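Local coordinates for tRNA (adenine(9)-N1)-methyltransferase (Sulfolobus acidocaldarius, PDB 5A7Z), which catalyses the S-adenosyl-L-methionine-dependent N1-methylation of adenosine 9 in tRNA, as a member of the SPOUT-type TRM10 family, at residues N59-E65 with Y91-G97; Q131-C135 with D240-L246; E172-L178 with D193-I199. All coordinates share one frame; numbering follows the deposited sequence.

Contact 1 of 3, residues N59-E65 with Y91-G97; sequences NYGLVEE and YTFRKGG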
loop_
_atom_site.group_PDB
_atom_site.type_symbol
_atom_site.label_atom_id
_atom_site.label_comp_id
_atom_site.label_asym_id
_atom_site.label_seq_id
_atom_site.Cartn_x
_atom_site.Cartn_y
_atom_site.Cartn_z
ATOM N N ASN A 59 1.700 14.572 -12.800
ATOM C CA ASN A 59 2.460 15.695 -13.386
ATOM C C ASN A 59 2.736 16.897 -12.435
ATOM O O ASN A 59 2.682 18.070 -12.843
ATOM C CB ASN A 59 1.798 16.179 -14.678
ATOM C CG ASN A 59 2.645 17.223 -15.415
ATOM O OD1 ASN A 59 3.889 17.130 -15.468
ATOM N ND2 ASN A 59 1.984 18.243 -15.937
ATOM N N TYR A 60 3.099 16.589 -11.193
ATOM C CA TYR A 60 3.607 17.582 -10.258
ATOM C C TYR A 60 5.129 17.480 -10.168
ATOM O O TYR A 60 5.694 16.431 -10.370
ATOM C CB TYR A 60 2.994 17.350 -8.867
ATOM C CG TYR A 60 1.571 17.825 -8.750
ATOM C CD1 TYR A 60 0.538 17.139 -9.348
ATOM C CD2 TYR A 60 1.274 18.967 -8.046
ATOM C CE1 TYR A 60 -0.752 17.583 -9.248
ATOM C CE2 TYR A 60 -0.010 19.428 -7.934
ATOM C CZ TYR A 60 -1.026 18.727 -8.530
ATOM O OH TYR A 60 -2.294 19.196 -8.392
ATOM N N GLY A 61 5.789 18.566 -9.821
ATOM C CA GLY A 61 7.175 18.476 -9.441
ATOM C C GLY A 61 7.585 19.707 -8.694
ATOM O O GLY A 61 6.742 20.447 -8.190
ATOM N N LEU A 62 8.881 19.943 -8.657
ATOM C CA LEU A 62 9.453 21.049 -7.931
ATOM C C LEU A 62 9.773 22.225 -8.853
ATOM O O LEU A 62 10.272 22.046 -9.977
ATOM C CB LEU A 62 10.745 20.594 -7.240
ATOM C CG LEU A 62 10.594 19.523 -6.138
ATOM C CD1 LEU A 62 11.946 19.191 -5.519
ATOM C CD2 LEU A 62 9.607 19.973 -5.055
ATOM N N VAL A 63 9.495 23.421 -8.359
ATOM C CA VAL A 63 9.897 24.634 -9.000
ATOM C C VAL A 63 10.831 25.427 -8.070
ATOM O O VAL A 63 10.590 25.536 -6.871
ATOM C CB VAL A 63 8.654 25.455 -9.343
ATOM C CG1 VAL A 63 9.025 26.855 -9.779
ATOM C CG2 VAL A 63 7.842 24.726 -10.408
ATOM N N GLU A 64 11.930 25.907 -8.623
ATOM C CA GLU A 64 12.898 26.630 -7.868
ATOM C C GLU A 64 12.450 28.052 -7.707
ATOM O O GLU A 64 12.221 28.736 -8.671
ATOM C CB GLU A 64 14.233 26.577 -8.573
ATOM C CG GLU A 64 15.406 26.904 -7.682
ATOM C CD GLU A 64 16.663 27.140 -8.493
ATOM O OE1 GLU A 64 16.773 26.582 -9.601
ATOM O OE2 GLU A 64 17.516 27.904 -8.039
ATOM N N GLU A 65 12.260 28.450 -6.481
ATOM C CA GLU A 65 11.684 29.720 -6.161
ATOM C C GLU A 65 11.618 29.927 -4.668
ATOM O O GLU A 65 11.450 29.023 -3.896
ATOM C CB GLU A 65 10.314 29.895 -6.822
ATOM C CG GLU A 65 9.186 29.106 -6.213
ATOM C CD GLU A 65 7.832 29.689 -6.518
ATOM O OE1 GLU A 65 7.725 30.574 -7.341
ATOM O OE2 GLU A 65 6.870 29.266 -5.931
ATOM N N TYR A 91 12.268 25.654 -2.982
ATOM C CA TYR A 91 11.590 24.778 -3.931
ATOM C C TYR A 91 10.122 24.714 -3.561
ATOM O O TYR A 91 9.765 24.567 -2.368
ATOM C CB TYR A 91 12.222 23.389 -3.922
ATOM C CG TYR A 91 13.606 23.395 -4.512
ATOM C CD1 TYR A 91 13.791 23.367 -5.878
ATOM C CD2 TYR A 91 14.729 23.541 -3.700
ATOM C CE1 TYR A 91 15.064 23.430 -6.443
ATOM C CE2 TYR A 91 16.002 23.556 -4.242
ATOM C CZ TYR A 91 16.165 23.523 -5.609
ATOM O OH TYR A 91 17.430 23.626 -6.159
ATOM N N THR A 92 9.278 24.874 -4.577
ATOM C CA THR A 92 7.847 24.830 -4.420
ATOM C C THR A 92 7.287 23.627 -5.167
ATOM O O THR A 92 7.673 23.362 -6.316
ATOM C CB THR A 92 7.198 26.113 -4.964
ATOM O OG1 THR A 92 7.614 27.247 -4.190
ATOM C CG2 THR A 92 5.702 26.004 -4.882
ATOM N N PHE A 93 6.412 22.875 -4.510
ATOM C CA PHE A 93 5.844 21.687 -5.116
ATOM C C PHE A 93 4.619 22.099 -5.911
ATOM O O PHE A 93 3.674 22.611 -5.348
ATOM C CB PHE A 93 5.425 20.672 -4.036
ATOM C CG PHE A 93 4.934 19.365 -4.588
ATOM C CD1 PHE A 93 5.816 18.388 -4.939
ATOM C CD2 PHE A 93 3.579 19.127 -4.754
ATOM C CE1 PHE A 93 5.382 17.200 -5.474
ATOM C CE2 PHE A 93 3.138 17.941 -5.289
ATOM C CZ PHE A 93 4.046 16.962 -5.607
ATOM N N ARG A 94 4.605 21.829 -7.201
ATOM C CA ARG A 94 3.385 22.063 -7.959
ATOM C C ARG A 94 3.302 21.505 -9.355
ATOM O O ARG A 94 4.278 21.006 -9.917
ATOM C CB ARG A 94 3.114 23.550 -8.029
ATOM C CG ARG A 94 3.972 24.324 -9.007
ATOM C CD ARG A 94 3.268 25.630 -9.315
ATOM N NE ARG A 94 4.215 26.666 -9.595
ATOM C CZ ARG A 94 4.599 27.607 -8.738
ATOM N NH1 ARG A 94 4.105 27.673 -7.514
ATOM N NH2 ARG A 94 5.496 28.490 -9.124
ATOM N N LYS A 95 2.131 21.727 -9.936
ATOM C CA LYS A 95 1.749 21.194 -11.218
ATOM C C LYS A 95 2.741 21.675 -12.268
ATOM O O LYS A 95 3.075 22.836 -12.284
ATOM C CB LYS A 95 0.307 21.697 -11.524
ATOM C CG LYS A 95 -0.374 21.123 -12.769
ATOM C CD LYS A 95 -0.099 19.646 -12.949
ATOM C CE LYS A 95 -1.287 18.915 -13.538
ATOM N NZ LYS A 95 -2.279 18.589 -12.474
ATOM N N GLY A 96 3.235 20.772 -13.112
ATOM C CA GLY A 96 4.169 21.147 -14.187
ATOM C C GLY A 96 5.598 21.362 -13.729
ATOM O O GLY A 96 6.447 21.717 -14.525
ATOM N N GLY A 97 5.874 21.155 -12.443
ATOM C CA GLY A 97 7.238 21.181 -11.940
ATOM C C GLY A 97 8.061 19.973 -12.396
ATOM O O GLY A 97 7.516 19.004 -12.923
HETATM O O HOH W 1 9.537 27.572 -2.206
#

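Contact 2 of 3, residues Q131-C135 with D240-L246; sequences QVDLC and DEINKIL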
loop_
_atom_site.group_PDB
_atom_site.type_symbol
_atom_site.label_atom_id
_atom_site.label_comp_id
_atom_site.label_asym_id
_atom_site.label_seq_id
_atom_site.Cartn_x
_atom_site.Cartn_y
_atom_site.Cartn_z
ATOM N N GLN A 131 -14.156 -4.323 -5.275
ATOM C CA GLN A 131 -13.144 -4.334 -4.240
ATOM C C GLN A 131 -11.741 -4.195 -4.810
ATOM O O GLN A 131 -10.920 -3.447 -4.289
ATOM C CB GLN A 131 -13.268 -5.582 -3.395
ATOM C CG GLN A 131 -14.506 -5.529 -2.488
ATOM C CD GLN A 131 -14.781 -6.832 -1.803
ATOM O OE1 GLN A 131 -13.889 -7.670 -1.644
ATOM N NE2 GLN A 131 -16.010 -7.006 -1.347
ATOM N N VAL A 132 -11.459 -4.882 -5.886
ATOM C CA VAL A 132 -10.152 -4.763 -6.457
ATOM C C VAL A 132 -9.879 -3.347 -6.873
ATOM O O VAL A 132 -8.848 -2.797 -6.549
ATOM C CB VAL A 132 -9.956 -5.697 -7.616
ATOM C CG1 VAL A 132 -8.796 -5.221 -8.493
ATOM C CG2 VAL A 132 -9.666 -7.080 -7.080
ATOM N N ASP A 133 -10.814 -2.747 -7.584
ATOM C CA ASP A 133 -10.666 -1.368 -8.019
ATOM C C ASP A 133 -10.435 -0.396 -6.859
ATOM O O ASP A 133 -9.566 0.466 -6.940
ATOM C CB ASP A 133 -11.901 -0.937 -8.800
ATOM C CG ASP A 133 -11.956 -1.539 -10.200
ATOM O OD1 ASP A 133 -11.275 -2.576 -10.486
ATOM O OD2 ASP A 133 -12.747 -1.016 -10.992
ATOM N N LEU A 134 -11.212 -0.560 -5.786
ATOM C CA LEU A 134 -11.022 0.170 -4.553
ATOM C C LEU A 134 -9.630 0.024 -3.943
ATOM O O LEU A 134 -9.173 0.929 -3.253
ATOM C CB LEU A 134 -12.069 -0.279 -3.513
ATOM C CG LEU A 134 -13.500 0.172 -3.821
ATOM C CD1 LEU A 134 -14.498 -0.357 -2.793
ATOM C CD2 LEU A 134 -13.568 1.689 -3.880
ATOM N N CYS A 135 -8.995 -1.132 -4.151
ATOM C CA CYS A 135 -7.631 -1.378 -3.690
ATOM C C CYS A 135 -6.660 -0.428 -4.338
ATOM O O CYS A 135 -5.676 -0.080 -3.730
ATOM C CB CYS A 135 -7.171 -2.828 -3.970
ATOM S SG CYS A 135 -7.955 -4.067 -2.897
ATOM N N ASP A 240 -14.553 -8.106 5.642
ATOM C CA ASP A 240 -14.086 -9.153 4.721
ATOM C C ASP A 240 -13.896 -8.645 3.302
ATOM O O ASP A 240 -13.585 -9.427 2.403
ATOM C CB ASP A 240 -15.011 -10.365 4.724
ATOM C CG ASP A 240 -16.459 -9.991 4.621
ATOM O OD1 ASP A 240 -16.761 -8.855 4.204
ATOM O OD2 ASP A 240 -17.304 -10.833 4.985
ATOM N N GLU A 241 -14.066 -7.343 3.114
ATOM C CA GLU A 241 -13.758 -6.695 1.854
ATOM C C GLU A 241 -12.238 -6.639 1.632
ATOM O O GLU A 241 -11.480 -6.251 2.523
ATOM C CB GLU A 241 -14.341 -5.274 1.822
ATOM C CG GLU A 241 -15.866 -5.204 1.743
ATOM C CD GLU A 241 -16.567 -5.206 3.116
ATOM O OE1 GLU A 241 -15.891 -5.091 4.184
ATOM O OE2 GLU A 241 -17.809 -5.321 3.122
ATOM N N ILE A 242 -11.814 -7.004 0.429
ATOM C CA ILE A 242 -10.385 -7.108 0.085
ATOM C C ILE A 242 -9.738 -5.766 0.318
ATOM O O ILE A 242 -8.780 -5.682 1.028
ATOM C CB ILE A 242 -10.189 -7.559 -1.389
ATOM C CG1 ILE A 242 -10.518 -9.048 -1.537
ATOM C CG2 ILE A 242 -8.771 -7.295 -1.880
ATOM C CD1 ILE A 242 -10.820 -9.470 -2.965
ATOM N N ASN A 243 -10.295 -4.715 -0.266
ATOM C CA ASN A 243 -9.829 -3.349 -0.018
ATOM C C ASN A 243 -9.743 -2.918 1.480
ATOM O O ASN A 243 -8.862 -2.156 1.859
ATOM C CB ASN A 243 -10.692 -2.368 -0.783
ATOM C CG ASN A 243 -12.158 -2.454 -0.395
ATOM O OD1 ASN A 243 -12.760 -3.510 -0.463
ATOM N ND2 ASN A 243 -12.732 -1.340 -0.022
ATOM N N LYS A 244 -10.642 -3.415 2.321
ATOM C CA LYS A 244 -10.606 -3.094 3.740
ATOM C C LYS A 244 -9.510 -3.882 4.483
ATOM O O LYS A 244 -8.790 -3.331 5.301
ATOM C CB LYS A 244 -11.967 -3.360 4.364
ATOM C CG LYS A 244 -13.094 -2.527 3.770
ATOM C CD LYS A 244 -13.371 -1.276 4.573
ATOM C CE LYS A 244 -14.854 -0.952 4.592
ATOM N NZ LYS A 244 -15.503 -1.501 5.813
ATOM N N ILE A 245 -9.379 -5.163 4.167
ATOM C CA ILE A 245 -8.269 -5.972 4.653
ATOM C C ILE A 245 -6.922 -5.349 4.252
ATOM O O ILE A 245 -5.990 -5.265 5.073
ATOM C CB ILE A 245 -8.324 -7.421 4.081
ATOM C CG1 ILE A 245 -9.570 -8.174 4.569
ATOM C CG2 ILE A 245 -7.087 -8.206 4.474
ATOM C CD1 ILE A 245 -9.652 -8.293 6.075
ATOM N N LEU A 246 -6.792 -4.977 2.981
ATOM C CA LEU A 246 -5.574 -4.312 2.510
ATOM C C LEU A 246 -5.255 -3.083 3.376
ATOM O O LEU A 246 -4.151 -2.917 3.873
ATOM C CB LEU A 246 -5.768 -3.870 1.081
ATOM C CG LEU A 246 -4.578 -3.136 0.465
ATOM C CD1 LEU A 246 -3.362 -4.011 0.555
ATOM C CD2 LEU A 246 -4.867 -2.792 -0.993
#

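Contact 3 of 3, residues E172-L178 with D193-I199; sequences EDNPVIL and DHNVFVI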
loop_
_atom_site.group_PDB
_atom_site.type_symbol
_atom_site.label_atom_id
_atom_site.label_comp_id
_atom_site.label_asym_id
_atom_site.label_seq_id
_atom_site.Cartn_x
_atom_site.Cartn_y
_atom_site.Cartn_z
ATOM N N GLU A 172 13.505 -13.294 -1.893
ATOM C CA GLU A 172 13.386 -12.416 -0.743
ATOM C C GLU A 172 11.966 -12.232 -0.279
ATOM O O GLU A 172 11.756 -11.664 0.767
ATOM C CB GLU A 172 13.990 -11.055 -1.044
ATOM C CG GLU A 172 15.286 -10.821 -0.292
ATOM C CD GLU A 172 15.845 -9.441 -0.512
ATOM O OE1 GLU A 172 15.630 -8.890 -1.612
ATOM O OE2 GLU A 172 16.513 -8.917 0.407
ATOM N N ASP A 173 10.995 -12.692 -1.067
ATOM C CA ASP A 173 9.596 -12.590 -0.689
ATOM C C ASP A 173 9.361 -13.437 0.491
ATOM O O ASP A 173 9.707 -14.586 0.482
ATOM C CB ASP A 173 8.699 -13.102 -1.795
ATOM C CG ASP A 173 8.781 -12.275 -3.032
ATOM O OD1 ASP A 173 9.230 -11.101 -2.950
ATOM O OD2 ASP A 173 8.392 -12.799 -4.103
ATOM N N ASN A 174 8.677 -12.908 1.474
ATOM C CA ASN A 174 8.380 -13.674 2.663
ATOM C C ASN A 174 6.891 -13.601 2.969
ATOM O O ASN A 174 6.473 -12.821 3.825
ATOM C CB ASN A 174 9.195 -13.132 3.806
ATOM C CG ASN A 174 8.898 -13.812 5.094
ATOM O OD1 ASN A 174 8.330 -14.891 5.135
ATOM N ND2 ASN A 174 9.229 -13.152 6.168
ATOM N N PRO A 175 6.082 -14.405 2.240
ATOM C CA PRO A 175 4.651 -14.183 2.099
ATOM C C PRO A 175 3.864 -14.748 3.233
ATOM O O PRO A 175 4.278 -15.726 3.854
ATOM C CB PRO A 175 4.292 -14.939 0.816
ATOM C CG PRO A 175 5.586 -15.423 0.246
ATOM C CD PRO A 175 6.520 -15.516 1.401
ATOM N N VAL A 176 2.735 -14.127 3.517
ATOM C CA VAL A 176 1.728 -14.753 4.340
ATOM C C VAL A 176 0.398 -14.680 3.596
ATOM O O VAL A 176 0.228 -13.835 2.721
ATOM C CB VAL A 176 1.653 -14.066 5.685
ATOM C CG1 VAL A 176 1.051 -12.686 5.540
ATOM C CG2 VAL A 176 0.861 -14.902 6.663
ATOM N N ILE A 177 -0.504 -15.616 3.881
ATOM C CA ILE A 177 -1.783 -15.701 3.208
ATOM C C ILE A 177 -2.854 -15.279 4.203
ATOM O O ILE A 177 -2.942 -15.820 5.302
ATOM C CB ILE A 177 -2.116 -17.148 2.763
ATOM C CG1 ILE A 177 -0.934 -17.827 2.058
ATOM C CG2 ILE A 177 -3.352 -17.176 1.892
ATOM C CD1 ILE A 177 -0.376 -17.102 0.858
ATOM N N LEU A 178 -3.693 -14.344 3.796
ATOM C CA LEU A 178 -4.768 -13.900 4.643
ATOM C C LEU A 178 -5.967 -14.778 4.436
ATOM O O LEU A 178 -6.442 -14.927 3.338
ATOM C CB LEU A 178 -5.065 -12.420 4.388
ATOM C CG LEU A 178 -3.863 -11.650 4.969
ATOM C CD1 LEU A 178 -3.429 -10.507 4.105
ATOM C CD2 LEU A 178 -4.143 -11.207 6.398
ATOM N N ASP A 193 6.677 -8.396 10.404
ATOM C CA ASP A 193 7.737 -9.319 10.049
ATOM C C ASP A 193 7.609 -9.945 8.681
ATOM O O ASP A 193 8.501 -10.661 8.283
ATOM C CB ASP A 193 7.819 -10.445 11.070
ATOM C CG ASP A 193 8.348 -9.976 12.419
ATOM O OD1 ASP A 193 8.651 -8.752 12.551
ATOM O OD2 ASP A 193 8.430 -10.829 13.344
ATOM N N HIS A 194 6.519 -9.714 7.969
ATOM C CA HIS A 194 6.378 -10.269 6.641
ATOM C C HIS A 194 6.378 -9.185 5.603
ATOM O O HIS A 194 6.066 -8.082 5.900
ATOM C CB HIS A 194 5.149 -11.120 6.547
ATOM C CG HIS A 194 5.323 -12.470 7.134
ATOM N ND1 HIS A 194 5.171 -12.716 8.472
ATOM C CD2 HIS A 194 5.649 -13.649 6.569
ATOM C CE1 HIS A 194 5.388 -13.992 8.709
ATOM N NE2 HIS A 194 5.685 -14.579 7.571
ATOM N N ASN A 195 6.758 -9.490 4.384
ATOM C CA ASN A 195 6.864 -8.423 3.380
ATOM C C ASN A 195 5.979 -8.609 2.142
ATOM O O ASN A 195 6.019 -7.793 1.223
ATOM C CB ASN A 195 8.316 -8.182 2.982
ATOM C CG ASN A 195 8.947 -9.373 2.337
ATOM O OD1 ASN A 195 8.289 -10.356 2.063
ATOM N ND2 ASN A 195 10.238 -9.279 2.057
ATOM N N VAL A 196 5.231 -9.706 2.106
ATOM C CA VAL A 196 4.317 -10.014 0.983
ATOM C C VAL A 196 3.005 -10.575 1.558
ATOM O O VAL A 196 3.028 -11.482 2.374
ATOM C CB VAL A 196 4.930 -11.030 0.009
ATOM C CG1 VAL A 196 3.938 -11.384 -1.096
ATOM C CG2 VAL A 196 6.221 -10.501 -0.575
ATOM N N PHE A 197 1.879 -10.004 1.139
ATOM C CA PHE A 197 0.545 -10.358 1.688
ATOM C C PHE A 197 -0.407 -10.772 0.603
ATOM O O PHE A 197 -0.638 -10.027 -0.331
ATOM C CB PHE A 197 -0.025 -9.183 2.492
ATOM C CG PHE A 197 0.879 -8.760 3.583
ATOM C CD1 PHE A 197 1.995 -8.014 3.298
ATOM C CD2 PHE A 197 0.730 -9.278 4.850
ATOM C CE1 PHE A 197 2.909 -7.706 4.284
ATOM C CE2 PHE A 197 1.629 -8.955 5.852
ATOM C CZ PHE A 197 2.721 -8.175 5.566
ATOM N N VAL A 198 -0.918 -12.003 0.711
ATOM C CA VAL A 198 -1.759 -12.598 -0.302
ATOM C C VAL A 198 -3.201 -12.670 0.205
ATOM O O VAL A 198 -3.479 -13.280 1.249
ATOM C CB VAL A 198 -1.270 -14.012 -0.687
ATOM C CG1 VAL A 198 -2.163 -14.609 -1.767
ATOM C CG2 VAL A 198 0.175 -13.978 -1.187
ATOM N N ILE A 199 -4.090 -12.026 -0.560
ATOM C CA ILE A 199 -5.535 -12.012 -0.329
ATOM C C ILE A 199 -6.251 -12.558 -1.567
ATOM O O ILE A 199 -6.192 -11.975 -2.653
ATOM C CB ILE A 199 -6.045 -10.572 -0.018
ATOM C CG1 ILE A 199 -5.001 -9.808 0.808
ATOM C CG2 ILE A 199 -7.362 -10.641 0.762
ATOM C CD1 ILE A 199 -5.167 -8.296 0.831
#

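Contact 1 of 3, residues N59-E65 with Y91-G97
Gly61 pairs with Arg94 and Val63 with Thr92, each pair through two backbone hydrogen bonds, in the antiparallel strands 60-65 and 91-95. At the turn end, Gly96 N adds a bond to Asn59 O. Arg94 O takes two donors, Gly61 N and Gly97 N, from opposite faces of its plane. Gly61 CA lies only 3.4 Å from Gly97 C, leaving no room for a side chain there.

Thr92 and Arg94 share the face of Val63. Glu65 CG lies between its backbone N and carbonyl carbon (chi1 74°), and the extended chain beyond carries the carboxylate to both. Thr92 OG1 donates to the anti lone pair of Glu65 OE2 at 2.8 Å. Arg67 is a second partner of OE2. Glu65 OE1 makes a salt bridge at the edge of the Arg94 guanidinium, 3.5 Å from NH2.

Tyr60 and Phe93 form one aromatic pair. Their planes are 11° apart, but the rings barely overlap. Phe93 CZ instead meets Tyr60 CB at 3.4 Å. Lys95 CA stands over one Tyr60 face. Tyr91 lies beside Glu64, its CE1 3.7 Å from Glu64 CG.

This is antiparallel pairing of strands 60-75 and 91-95, with a type II turn from Arg94 to Gly97, in the smaller mixed sheet with 38-40 and 78-82.

Contact 2 of 3, residues Q131-C135 with D240-L246
Gln131 and Ile242 lie on helical segments 131-135 and 242-246, whose axes come within 8.4 Å at 33°, with Cys135 CA and Asn243 CA 4.7 Å apart. The extended Gln131 side chain reaches the start of the second helix. Its OE1 accepts from Ile242 N at 3.0 Å, and the N-H points almost straight at it. The donor stands well above the amide plane, 59° out of it. It is a backbone N-H of the first helical turn, just after the N-cap position Glu241. The other end of the amide, NE2, lies 3.6 Å from Glu241 CG.

Asn243 turns its CG between its own backbone N and carbonyl carbon (chi1 59°). This lays its amide alongside Leu134, with ND2 3.4 Å from Leu134 CD1. Asn243 OD1 faces Gln131 CG and has no polar partner in the model, although the contact buries it.

Cys135 is buried. Its SG meets Ile242 CG2 at 3.5 Å, and its CB meets Leu246 CD2 at 3.8 Å.

Strand 109-113 packs against both helices. Ile112 touches Val132 and Ile242, while Met110 touches Leu246. The contact therefore joins helices 122-142 and 242-255 over one strand of the large sheet.

Contact 3 of 3, residues E172-L178 with D193-I199
With chi1 at 63°, Asn195 folds its amide back over its own backbone toward Glu172 and Asn174. His194, with CG anti to its carbonyl carbon (chi1 -79°), turns its ring to Asn174. Asn195 OD1 accepts from Asn174 N at 2.6 Å, in the carbonyl plane and on a lone pair. Asn195 ND2 donates to Glu172 O at 3.1 Å, and that oxygen lies in the amide plane. Two bonds therefore fix the rotation of this amide.

His194 presents its ring edge to Asn174 O, with CD2 3.0 Å away. Val176 CB stands over one ring face. His194 ND1 is hydrogen-bonded to Ile190 O, outside the two segments.

Further on, the two segments pair as parallel strands. Val176 N bonds Val196 O, Val198 N bonds Val176 O, and Leu178 N bonds Val198 O. On one face, Ile177 CD1 packs on Val198 CB at 3.6 Å. On the other, Val176 CG1 reaches Phe197 CD2 at 3.5 Å. Ile249 of helix 242-255 touches Leu178 and Phe197.

The chemistry thus changes along the contact. Ahead of the paired strands, the Asn195 amide supplies the two main bonds, with a weak backbone bond from Asn195 N to Asn174 O. Backbone bonds and apolar packing then join the buried strands 175-178 and 196-199.

Contacts 2 and 3 touch. Helix 242-255, part of contact 2, meets strand 196-202 of contact 3 through Ile199. Ile245 CG2 of contact 2 lies 4.1 Å from Ile199 CD1 of contact 3, and Ile242 CG1 is 4.2 Å from Ile199 CG2. The centres of these two contacts are about 16 Å apart. Contact 1 stands apart in a separate sheet, across the centre of the chain. Its centre is about 33 Å from that of contact 2 and about 36 Å from that of contact 3. The nearest atoms are about 19 and 26 Å away, so it touches neither of them.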